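PDB 6K0P: alpha-1,3-glucanase from Paenibacillus glycanilyticus, which probably hydrolyses the alpha-1,3-glucosidic linkages of alpha-1,3-glucan as a family 87 glycoside hydrolase, here an engineered variant with nigerose bound. Local coordinates for residues I225-R230 against S266-L271; T185-V190 against E233-G238; D454-Y459 against P487-L492; S552-E557 against F563-V568. The protein carries 1 engineered substitution. All blocks are in the same frame, centred on the assembly; numbering follows the deposited sequence.

Interaction 1: I225-R230 against S266-L271; sequences IFLYGR and STIRDL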
# COMPACT_ATOMS: atom_id res chain seq x y z
N ILE A 225 21.78 5.54 -9.41
CA ILE A 225 22.92 6.11 -8.70
C ILE A 225 23.49 5.04 -7.78
O ILE A 225 22.81 4.58 -6.85
CB ILE A 225 22.49 7.37 -7.93
CG1 ILE A 225 22.09 8.46 -8.93
CG2 ILE A 225 23.63 7.87 -7.08
CD1 ILE A 225 21.29 9.59 -8.32
N PHE A 226 24.74 4.64 -8.04
CA PHE A 226 25.34 3.52 -7.34
C PHE A 226 26.07 3.99 -6.08
O PHE A 226 26.83 4.97 -6.11
CB PHE A 226 26.27 2.73 -8.26
CG PHE A 226 25.52 1.82 -9.17
CD1 PHE A 226 24.98 2.29 -10.35
CD2 PHE A 226 25.29 0.50 -8.81
CE1 PHE A 226 24.24 1.46 -11.18
CE2 PHE A 226 24.56 -0.34 -9.63
CZ PHE A 226 24.02 0.14 -10.82
N LEU A 227 25.81 3.29 -4.99
CA LEU A 227 26.48 3.54 -3.72
C LEU A 227 27.46 2.40 -3.51
O LEU A 227 27.07 1.22 -3.54
CB LEU A 227 25.48 3.60 -2.56
CG LEU A 227 24.33 4.61 -2.71
CD1 LEU A 227 23.59 4.77 -1.37
CD2 LEU A 227 24.86 5.94 -3.20
N TYR A 228 28.73 2.75 -3.35
CA TYR A 228 29.80 1.77 -3.19
C TYR A 228 30.93 2.46 -2.43
O TYR A 228 30.78 3.59 -1.96
CB TYR A 228 30.22 1.17 -4.54
CG TYR A 228 30.72 2.18 -5.56
CD1 TYR A 228 29.83 2.98 -6.27
CD2 TYR A 228 32.08 2.31 -5.82
CE1 TYR A 228 30.29 3.90 -7.21
CE2 TYR A 228 32.54 3.22 -6.76
CZ TYR A 228 31.65 4.01 -7.45
OH TYR A 228 32.09 4.92 -8.38
N GLY A 229 32.07 1.77 -2.31
CA GLY A 229 33.17 2.30 -1.53
C GLY A 229 33.03 1.96 -0.06
O GLY A 229 33.79 1.15 0.48
N ARG A 230 32.04 2.56 0.60
CA ARG A 230 31.78 2.34 2.01
C ARG A 230 30.37 2.79 2.33
O ARG A 230 29.68 3.37 1.48
CB ARG A 230 32.80 3.09 2.89
CG ARG A 230 32.72 4.60 2.78
CD ARG A 230 33.90 5.24 3.52
NE ARG A 230 33.78 6.69 3.63
CZ ARG A 230 34.20 7.54 2.71
NH1 ARG A 230 34.76 7.10 1.59
NH2 ARG A 230 34.07 8.85 2.90
N SER A 266 24.53 1.78 4.80
CA SER A 266 24.17 3.12 4.36
C SER A 266 22.83 3.56 4.93
O SER A 266 22.03 2.76 5.42
CB SER A 266 24.09 3.16 2.83
OG SER A 266 25.37 3.01 2.23
N THR A 267 22.58 4.87 4.85
CA THR A 267 21.33 5.47 5.29
C THR A 267 20.87 6.43 4.20
O THR A 267 21.67 7.23 3.71
CB THR A 267 21.54 6.25 6.59
OG1 THR A 267 21.97 5.36 7.62
CG2 THR A 267 20.24 6.93 7.01
N ILE A 268 19.60 6.34 3.82
CA ILE A 268 18.98 7.31 2.93
C ILE A 268 17.79 7.89 3.68
O ILE A 268 16.90 7.14 4.11
CB ILE A 268 18.51 6.66 1.62
CG1 ILE A 268 19.69 6.00 0.90
CG2 ILE A 268 17.84 7.69 0.72
CD1 ILE A 268 19.30 5.20 -0.33
N ARG A 269 17.76 9.21 3.85
CA ARG A 269 16.70 9.78 4.69
C ARG A 269 16.30 11.19 4.29
O ARG A 269 17.08 11.95 3.71
CB ARG A 269 17.08 9.76 6.18
CG ARG A 269 18.26 10.66 6.55
CD ARG A 269 18.51 10.57 8.05
NE ARG A 269 19.77 11.15 8.51
CZ ARG A 269 19.88 12.36 9.05
NH1 ARG A 269 18.81 13.13 9.17
NH2 ARG A 269 21.06 12.80 9.47
N ASP A 270 15.04 11.52 4.63
CA ASP A 270 14.56 12.90 4.68
C ASP A 270 14.46 13.53 3.29
O ASP A 270 14.93 14.64 3.05
CB ASP A 270 15.40 13.77 5.63
CG ASP A 270 15.47 13.19 7.03
OD1 ASP A 270 14.56 12.44 7.44
OD2 ASP A 270 16.44 13.52 7.74
N LEU A 271 13.81 12.82 2.37
CA LEU A 271 13.69 13.32 1.01
C LEU A 271 12.52 12.62 0.33
O LEU A 271 11.99 11.63 0.84
CB LEU A 271 15.00 13.12 0.23
CG LEU A 271 15.62 11.71 0.16
CD1 LEU A 271 14.89 10.82 -0.85
CD2 LEU A 271 17.11 11.79 -0.17

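Interaction 2: T185-V190 against E233-G238; sequences TKYVAV and EIVGAG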
# COMPACT_ATOMS: atom_id res chain seq x y z
N THR A 185 31.25 20.23 6.56
CA THR A 185 32.56 19.60 6.43
C THR A 185 32.49 18.08 6.36
O THR A 185 33.51 17.45 6.06
CB THR A 185 33.49 20.01 7.58
OG1 THR A 185 33.08 19.37 8.79
CG2 THR A 185 33.49 21.54 7.75
N LYS A 186 31.32 17.49 6.63
CA LYS A 186 31.16 16.05 6.61
C LYS A 186 30.19 15.55 5.56
O LYS A 186 30.28 14.38 5.17
CB LYS A 186 30.71 15.54 7.99
CG LYS A 186 31.76 15.80 9.08
CD LYS A 186 31.28 15.33 10.44
CE LYS A 186 32.23 15.79 11.53
NZ LYS A 186 31.68 15.48 12.89
N TYR A 187 29.29 16.39 5.07
CA TYR A 187 28.32 16.01 4.05
C TYR A 187 28.54 16.91 2.84
O TYR A 187 28.34 18.13 2.92
CB TYR A 187 26.89 16.17 4.58
CG TYR A 187 26.57 15.25 5.74
CD1 TYR A 187 26.91 15.61 7.03
CD2 TYR A 187 25.94 14.02 5.53
CE1 TYR A 187 26.63 14.78 8.11
CE2 TYR A 187 25.66 13.18 6.60
CZ TYR A 187 26.01 13.57 7.89
OH TYR A 187 25.74 12.76 8.98
N VAL A 188 28.96 16.31 1.72
CA VAL A 188 29.16 17.06 0.49
C VAL A 188 27.79 17.49 -0.04
O VAL A 188 26.91 16.66 -0.26
CB VAL A 188 29.90 16.21 -0.55
CG1 VAL A 188 30.12 17.01 -1.83
CG2 VAL A 188 31.23 15.71 0.01
N ALA A 189 27.61 18.79 -0.27
CA ALA A 189 26.31 19.29 -0.71
C ALA A 189 26.14 19.16 -2.22
O ALA A 189 26.98 19.63 -2.99
CB ALA A 189 26.12 20.75 -0.30
N VAL A 190 25.03 18.54 -2.62
CA VAL A 190 24.54 18.72 -3.98
C VAL A 190 24.17 20.19 -4.13
O VAL A 190 23.77 20.86 -3.17
CB VAL A 190 23.34 17.79 -4.19
CG1 VAL A 190 22.62 18.08 -5.50
CG2 VAL A 190 23.80 16.32 -4.12
N GLU A 233 25.87 8.00 3.89
CA GLU A 233 24.66 8.68 4.33
C GLU A 233 24.20 9.62 3.22
O GLU A 233 25.00 10.40 2.70
CB GLU A 233 24.93 9.48 5.60
CG GLU A 233 25.29 8.63 6.79
CD GLU A 233 25.55 9.45 8.03
OE1 GLU A 233 24.82 10.45 8.23
OE2 GLU A 233 26.48 9.11 8.79
N ILE A 234 22.92 9.54 2.86
CA ILE A 234 22.30 10.47 1.93
C ILE A 234 21.18 11.15 2.71
O ILE A 234 20.23 10.48 3.15
CB ILE A 234 21.77 9.76 0.68
CG1 ILE A 234 22.94 9.08 -0.04
CG2 ILE A 234 21.07 10.75 -0.26
CD1 ILE A 234 22.56 8.35 -1.28
N VAL A 235 21.30 12.46 2.92
CA VAL A 235 20.43 13.21 3.82
C VAL A 235 19.83 14.37 3.05
O VAL A 235 20.57 15.18 2.47
CB VAL A 235 21.21 13.74 5.04
CG1 VAL A 235 20.28 14.50 5.96
CG2 VAL A 235 21.93 12.59 5.78
N GLY A 236 18.50 14.47 3.04
CA GLY A 236 17.81 15.61 2.47
C GLY A 236 17.36 16.60 3.53
O GLY A 236 17.70 16.50 4.71
N ALA A 237 16.54 17.55 3.08
CA ALA A 237 16.01 18.62 3.92
C ALA A 237 14.64 18.29 4.49
O ALA A 237 14.08 19.10 5.24
CB ALA A 237 15.92 19.92 3.11
N GLY A 238 14.10 17.12 4.16
CA GLY A 238 12.75 16.75 4.48
C GLY A 238 12.01 16.41 3.20
O GLY A 238 12.27 16.99 2.15

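Interaction 3: D454-Y459 against P487-L492; sequences DKINEY and PVYFGL. With SO4 (sulfate ion), chain I.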
# COMPACT_ATOMS: atom_id res chain seq x y z
N ASP A 454 -20.97 -22.00 -4.42
CA ASP A 454 -21.21 -20.70 -3.79
C ASP A 454 -20.87 -19.57 -4.75
O ASP A 454 -20.08 -18.67 -4.46
CB ASP A 454 -20.43 -20.59 -2.47
CG ASP A 454 -20.79 -19.36 -1.66
OD1 ASP A 454 -21.99 -19.07 -1.48
OD2 ASP A 454 -19.86 -18.69 -1.16
N LYS A 455 -21.45 -19.65 -5.95
CA LYS A 455 -21.07 -18.78 -7.05
C LYS A 455 -21.96 -17.55 -7.07
O LYS A 455 -23.19 -17.66 -7.02
CB LYS A 455 -21.15 -19.52 -8.38
CG LYS A 455 -20.46 -18.79 -9.54
CD LYS A 455 -20.40 -19.68 -10.77
CE LYS A 455 -20.01 -18.88 -12.00
NZ LYS A 455 -18.59 -18.46 -11.97
N ILE A 456 -21.33 -16.38 -7.14
CA ILE A 456 -22.06 -15.11 -7.19
C ILE A 456 -21.69 -14.26 -8.38
O ILE A 456 -22.43 -13.31 -8.69
CB ILE A 456 -21.91 -14.31 -5.88
CG1 ILE A 456 -20.44 -14.08 -5.57
CG2 ILE A 456 -22.59 -15.04 -4.73
CD1 ILE A 456 -20.20 -13.29 -4.29
N ASN A 457 -20.59 -14.54 -9.05
CA ASN A 457 -20.14 -13.79 -10.22
C ASN A 457 -19.06 -14.61 -10.92
O ASN A 457 -18.79 -15.76 -10.55
CB ASN A 457 -19.70 -12.37 -9.85
CG ASN A 457 -18.53 -12.35 -8.85
OD1 ASN A 457 -17.69 -13.24 -8.84
ND2 ASN A 457 -18.48 -11.31 -8.03
N GLU A 458 -18.44 -14.02 -11.93
CA GLU A 458 -17.48 -14.73 -12.76
C GLU A 458 -16.12 -14.90 -12.10
O GLU A 458 -15.22 -15.51 -12.70
CB GLU A 458 -17.30 -13.99 -14.08
CG GLU A 458 -16.80 -12.56 -13.88
CD GLU A 458 -17.90 -11.51 -14.00
OE1 GLU A 458 -18.84 -11.50 -13.16
OE2 GLU A 458 -17.81 -10.69 -14.94
N TYR A 459 -15.93 -14.38 -10.90
CA TYR A 459 -14.62 -14.36 -10.27
C TYR A 459 -14.59 -15.28 -9.06
O TYR A 459 -15.62 -15.74 -8.55
CB TYR A 459 -14.29 -12.95 -9.78
CG TYR A 459 -14.35 -11.86 -10.81
CD1 TYR A 459 -13.29 -11.65 -11.67
CD2 TYR A 459 -15.44 -11.00 -10.87
CE1 TYR A 459 -13.32 -10.62 -12.60
CE2 TYR A 459 -15.48 -9.97 -11.80
CZ TYR A 459 -14.42 -9.79 -12.66
OH TYR A 459 -14.45 -8.76 -13.58
N PRO A 487 -16.14 -6.03 5.42
CA PRO A 487 -15.40 -6.67 4.33
C PRO A 487 -16.33 -6.86 3.14
O PRO A 487 -17.54 -7.01 3.30
CB PRO A 487 -14.99 -8.02 4.92
CG PRO A 487 -16.09 -8.34 5.89
CD PRO A 487 -16.49 -7.00 6.48
N VAL A 488 -15.74 -6.85 1.94
CA VAL A 488 -16.54 -6.95 0.72
C VAL A 488 -17.44 -8.18 0.76
O VAL A 488 -18.64 -8.10 0.44
CB VAL A 488 -15.64 -6.93 -0.53
CG1 VAL A 488 -16.49 -7.04 -1.81
CG2 VAL A 488 -14.82 -5.65 -0.55
N TYR A 489 -16.89 -9.32 1.19
CA TYR A 489 -17.61 -10.59 1.17
C TYR A 489 -17.56 -11.32 2.51
O TYR A 489 -18.61 -11.72 3.03
CB TYR A 489 -17.01 -11.50 0.10
CG TYR A 489 -17.19 -11.01 -1.32
CD1 TYR A 489 -18.45 -10.74 -1.83
CD2 TYR A 489 -16.09 -10.84 -2.15
CE1 TYR A 489 -18.61 -10.30 -3.14
CE2 TYR A 489 -16.24 -10.41 -3.46
CZ TYR A 489 -17.51 -10.15 -3.94
OH TYR A 489 -17.66 -9.72 -5.24
N PHE A 490 -16.36 -11.54 3.05
CA PHE A 490 -16.17 -12.44 4.19
C PHE A 490 -15.11 -11.88 5.12
O PHE A 490 -14.23 -11.13 4.70
CB PHE A 490 -15.72 -13.87 3.80
CG PHE A 490 -16.19 -14.32 2.44
CD1 PHE A 490 -17.51 -14.71 2.23
CD2 PHE A 490 -15.30 -14.39 1.37
CE1 PHE A 490 -17.94 -15.13 0.97
CE2 PHE A 490 -15.72 -14.81 0.11
CZ PHE A 490 -17.04 -15.18 -0.08
N GLY A 491 -15.17 -12.29 6.39
CA GLY A 491 -14.11 -11.95 7.33
C GLY A 491 -12.88 -12.81 7.13
O GLY A 491 -11.80 -12.31 6.79
N LEU A 492 -13.03 -14.12 7.33
CA LEU A 492 -11.93 -15.07 7.23
C LEU A 492 -12.29 -16.12 6.19
O LEU A 492 -13.40 -16.66 6.21
CB LEU A 492 -11.70 -15.75 8.59
CG LEU A 492 -11.54 -14.81 9.78
CD1 LEU A 492 -11.53 -15.57 11.12
CD2 LEU A 492 -10.26 -14.00 9.61
S SO4 I . -24.45 -22.16 -5.37
O1 SO4 I . -23.70 -21.59 -6.50
O2 SO4 I . -25.62 -22.88 -5.85
O3 SO4 I . -23.59 -23.09 -4.62
O4 SO4 I . -24.89 -21.08 -4.48

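Interaction 4: S552-E557 against F563-V568; sequences SAIYGE and FTVTRV. With SO4 (sulfate ion), chain E.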
# COMPACT_ATOMS: atom_id res chain seq x y z
N SER A 552 -25.04 -15.72 6.60
CA SER A 552 -24.90 -16.53 7.80
C SER A 552 -23.50 -16.33 8.35
O SER A 552 -22.60 -15.84 7.66
CB SER A 552 -25.15 -18.01 7.51
OG SER A 552 -24.14 -18.52 6.66
N ALA A 553 -23.30 -16.76 9.60
CA ALA A 553 -22.02 -16.52 10.26
C ALA A 553 -20.90 -17.32 9.62
O ALA A 553 -19.80 -16.79 9.42
CB ALA A 553 -22.12 -16.83 11.75
N ILE A 554 -21.13 -18.59 9.30
CA ILE A 554 -20.11 -19.45 8.73
C ILE A 554 -20.70 -20.27 7.59
O ILE A 554 -21.80 -20.82 7.72
CB ILE A 554 -19.40 -20.34 9.78
CG1 ILE A 554 -18.36 -21.25 9.11
CG2 ILE A 554 -20.43 -21.18 10.57
CD1 ILE A 554 -17.39 -21.93 10.09
N TYR A 555 -19.97 -20.34 6.48
CA TYR A 555 -20.32 -21.18 5.34
C TYR A 555 -19.25 -22.25 5.15
O TYR A 555 -18.05 -21.98 5.27
CB TYR A 555 -20.41 -20.34 4.05
CG TYR A 555 -20.72 -21.22 2.86
CD1 TYR A 555 -22.02 -21.58 2.55
CD2 TYR A 555 -19.70 -21.72 2.05
CE1 TYR A 555 -22.31 -22.39 1.48
CE2 TYR A 555 -19.97 -22.55 0.97
CZ TYR A 555 -21.28 -22.88 0.69
OH TYR A 555 -21.57 -23.71 -0.37
N GLY A 556 -19.70 -23.47 4.85
CA GLY A 556 -18.84 -24.53 4.37
C GLY A 556 -18.51 -25.61 5.38
O GLY A 556 -17.87 -26.61 5.01
N GLU A 557 -18.92 -25.46 6.64
CA GLU A 557 -18.47 -26.37 7.69
C GLU A 557 -18.94 -27.80 7.44
O GLU A 557 -18.15 -28.75 7.55
CB GLU A 557 -18.92 -25.87 9.06
CG GLU A 557 -18.31 -26.70 10.19
CD GLU A 557 -18.58 -26.12 11.57
OE1 GLU A 557 -19.42 -25.19 11.70
OE2 GLU A 557 -17.93 -26.59 12.52
N PHE A 563 -11.73 -30.85 7.46
CA PHE A 563 -11.35 -29.63 8.17
C PHE A 563 -12.15 -29.55 9.46
O PHE A 563 -13.38 -29.67 9.43
CB PHE A 563 -11.65 -28.39 7.31
CG PHE A 563 -11.04 -27.12 7.85
CD1 PHE A 563 -9.78 -26.74 7.45
CD2 PHE A 563 -11.74 -26.30 8.74
CE1 PHE A 563 -9.20 -25.56 7.92
CE2 PHE A 563 -11.15 -25.11 9.21
CZ PHE A 563 -9.89 -24.76 8.79
N THR A 564 -11.47 -29.35 10.58
CA THR A 564 -12.13 -29.26 11.89
C THR A 564 -12.09 -27.82 12.39
O THR A 564 -11.01 -27.27 12.63
CB THR A 564 -11.47 -30.19 12.90
OG1 THR A 564 -11.65 -31.55 12.47
CG2 THR A 564 -12.11 -30.00 14.27
N VAL A 565 -13.26 -27.22 12.55
CA VAL A 565 -13.41 -25.94 13.23
C VAL A 565 -13.48 -26.22 14.72
O VAL A 565 -14.35 -26.98 15.17
CB VAL A 565 -14.68 -25.22 12.76
CG1 VAL A 565 -14.88 -23.90 13.51
CG2 VAL A 565 -14.66 -25.00 11.25
N THR A 566 -12.57 -25.63 15.49
CA THR A 566 -12.57 -25.77 16.95
C THR A 566 -13.04 -24.46 17.56
O THR A 566 -12.34 -23.44 17.47
CB THR A 566 -11.19 -26.15 17.47
OG1 THR A 566 -10.83 -27.44 16.93
CG2 THR A 566 -11.20 -26.23 18.99
N ARG A 567 -14.20 -24.48 18.21
CA ARG A 567 -14.73 -23.32 18.92
C ARG A 567 -14.27 -23.45 20.37
O ARG A 567 -14.91 -24.12 21.19
CB ARG A 567 -16.25 -23.29 18.83
CG ARG A 567 -16.80 -23.05 17.42
CD ARG A 567 -18.27 -23.45 17.39
NE ARG A 567 -18.95 -23.10 16.14
CZ ARG A 567 -18.89 -23.81 15.02
NH1 ARG A 567 -18.15 -24.92 14.95
NH2 ARG A 567 -19.56 -23.41 13.95
N VAL A 568 -13.15 -22.81 20.70
CA VAL A 568 -12.59 -22.94 22.04
C VAL A 568 -13.52 -22.31 23.07
O VAL A 568 -13.96 -22.98 24.02
CB VAL A 568 -11.17 -22.34 22.09
CG1 VAL A 568 -10.59 -22.49 23.49
CG2 VAL A 568 -10.27 -23.01 21.06
S SO4 E . -22.42 -25.77 5.16
O1 SO4 E . -21.38 -26.46 4.43
O2 SO4 E . -23.72 -26.37 4.77
O3 SO4 E . -22.23 -25.91 6.60
O4 SO4 E . -22.44 -24.33 4.87
O HOH W 1 -15.86 -28.40 11.76
O HOH W 2 -15.77 -28.34 8.95

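Interaction 1: I225-R230 against S266-L271
Ser266 turns its CB toward Leu227, whose CD1 methyl lies 4.4 Å from Ser266 OG. That hydroxyl does its bonding beside the contact: it is hydrogen-bonded to Ala263 O and Thr232 N, so the apolar methyl stands next to an oxygen that is already engaged. The Ser266 backbone meanwhile pairs with Thr297 on the following turn. Two residues on, Ile268 again turns inward. CG1 stands anti to the carbonyl carbon (chi1 -58°) and the chain runs on extended, which carries CD1 out to 4.4 Å from Leu227 CD1, methyl to methyl. Phe257 also touches Ile268, and Ala263, Ile234 and Ile259 touch Leu227. This is the interior of a parallel beta-helix, the fold of the pectate lyase-like clan: strand 224-227 pairs with 256-259, strand 267-269 with 233-236 and 297-304, and the two segments face each other across the core without a backbone bond between them. At Arg269 the side chain lies against Val235 and Gln179, and its NH1 meets Asp270 OD2 at 2.8 Å nearly along the C-O axis. That salt bridge is bent, with the oxygen 21° out of the guanidinium plane. Asp270 marks the corner between faces, its OD1 bonded to Asn300 ND2 and its OD2 also to Gln179 NE2. Past the corner Leu271 packs on Ile234.

Interaction 2: T185-V190 against E233-G238
The ring of Tyr187 meets Glu233 at its edge: OE1 lies in the ring plane, beside the hydroxyl end, 2.6 Å from Tyr187 OH and 3.3 Å from Tyr187 CE2. Carboxylate and ring planes stand 68° apart. Val235 approaches the same ring obliquely, its CG2 methyl 3.9 Å from Tyr187 CE2, and at the same distance from CE2 lies Glu233 CB, so one ring corner touches both residues. The hydroxyl donates to Glu233 OE1 from above the carboxylate plane, 35° out of it, while OE2 stays farther off at 3.7 Å from Tyr187 OH. Tyr187 has CG anti to its carbonyl carbon (chi1 -64°), a setting that swings the ring toward strand 233-236, and Glu233 reaches out with an extended chain.

The two strands are not direct neighbours. In this parallel beta-helix strand 211-214 runs between 187-189 and 233-236, and Tyr187 spans it, touching Tyr213 on the way; Lys210, just before that strand, touches both Tyr187 and Glu233. Val188 and Val190 pack instead on helix 196-204, which lies against these first turns of the beta-helix and probably caps its N-terminal end, as is common in parallel beta-helices.

The phenol thus gives its proton to one oxygen of an acid, a short bond that would tend to stabilise the ionised carboxylate and that fixes the hydroxyl's direction, while CE2 of the same ring keeps an apolar contact with Val235 CG2.

Interaction 3: D454-Y459 against P487-L492
Ile456 holds CG1 between its backbone N and carbonyl carbon (chi1 56°), and with the chain extended beyond it CD1 comes to 3.6 Å from Tyr489 CE1. Asn457 takes the same first setting (chi1 60°), which aims its amide at the phenol end of that ring, with ND2 3.3 Å from Tyr489 OH. Amide and ring planes are 71° apart, and the two side chains come from opposite directions. Both ND2 and the phenol oxygen are hydrogen-bonded to Asp445 OD1, so one carboxylate oxygen holds both groups. The other end of the amide works within the loop: Asn457 OD1 accepts from Tyr459 N at 2.9 Å, closing an Asx turn, and it also receives Asn461 ND2. With an alanine here, Asp445 loses the ND2 donor and Tyr459 N its side-chain acceptor, and the loop would probably be less firmly held against Tyr489.

On its other flank the tyrosine is held by its own segment, with Val488 CG1 3.7 Å above the ring centre. Lys455 NZ reaches forward to Asn457 O at 3.1 Å. A sulfate, probably from the crystallisation liquor, is bonded by Asp454 N and Lys455 N, while Asp454 makes salt bridges to Lys523 and Arg519.

Residues 454-459 end the loop between strands 437-446 and 460-462 and pack on a turn of the parallel beta-helix: Asn461 touches Ile456, Tyr489 and Phe490, and Tyr489 leads into strand 490-496, which runs parallel between 465-469 and 520-524.

Interaction 4: S552-E557 against F563-V568
Glu557 and Val565 come within 7.5 Å of each other, CA to CA, where the segment 552-557, with its short strand 554-555, passes strand 563-568, and no backbone bond joins the two segments directly. Glu557 and Arg567 meet end-on from opposite directions. Arg567 NH2 donates to Glu557 OE1 at 2.9 Å and Arg567 NH1 to Glu557 OE2 at 3.0 Å, both nearly straight, onto the syn lone pairs, with the two planar groups only 12° apart. The glutamate's CG is anti to the backbone N (chi1 -173°), which lays the acid over Val565, whose CB is 3.5 Å from Glu557 OE2. A shorter, neutral alanine in its place would probably leave the Arg567 charge without its mate, the guanidinium then resting on remaining bonds such as NH2 to Trp573 O. These are late turns of the parallel beta-helix: strand 554-555 pairs with 520-524, strand 563-569 with 537-541, and the chain ends at Trp573, which packs on Ile554. Ile554 adds apolar contact, its CD1 4.3 Å from Val565 CG2, while its CG2 lies obliquely beside Arg567 NH2. One water bridges the segments, donating to Glu557 OE2 at 2.9 Å and accepting from Val565 N at 3.0 Å. Gly556 N donates to a bound sulfate.

Interactions 1 and 2 are buried and share the early turns of the beta-helix; interactions 3 and 4 lie at the surface on the opposite side of the chain's centre. The first two touch, since strands 233-236 and 267-269 are neighbours: Thr267 O lies 2.8 Å from Ile234 N, a probable hydrogen bond. Their chemistry differs by facing, with methyl contacts in the interior for interaction 1 and a phenol-carboxylate bond for interaction 2. Interactions 3 and 4 have centres about 17 Å apart and meet where Asp454 CB packs on Tyr555 OH. There apolar contacts are joined by polar ones: a loop amide close to a phenol in interaction 3, a two-pronged salt bridge and water in interaction 4.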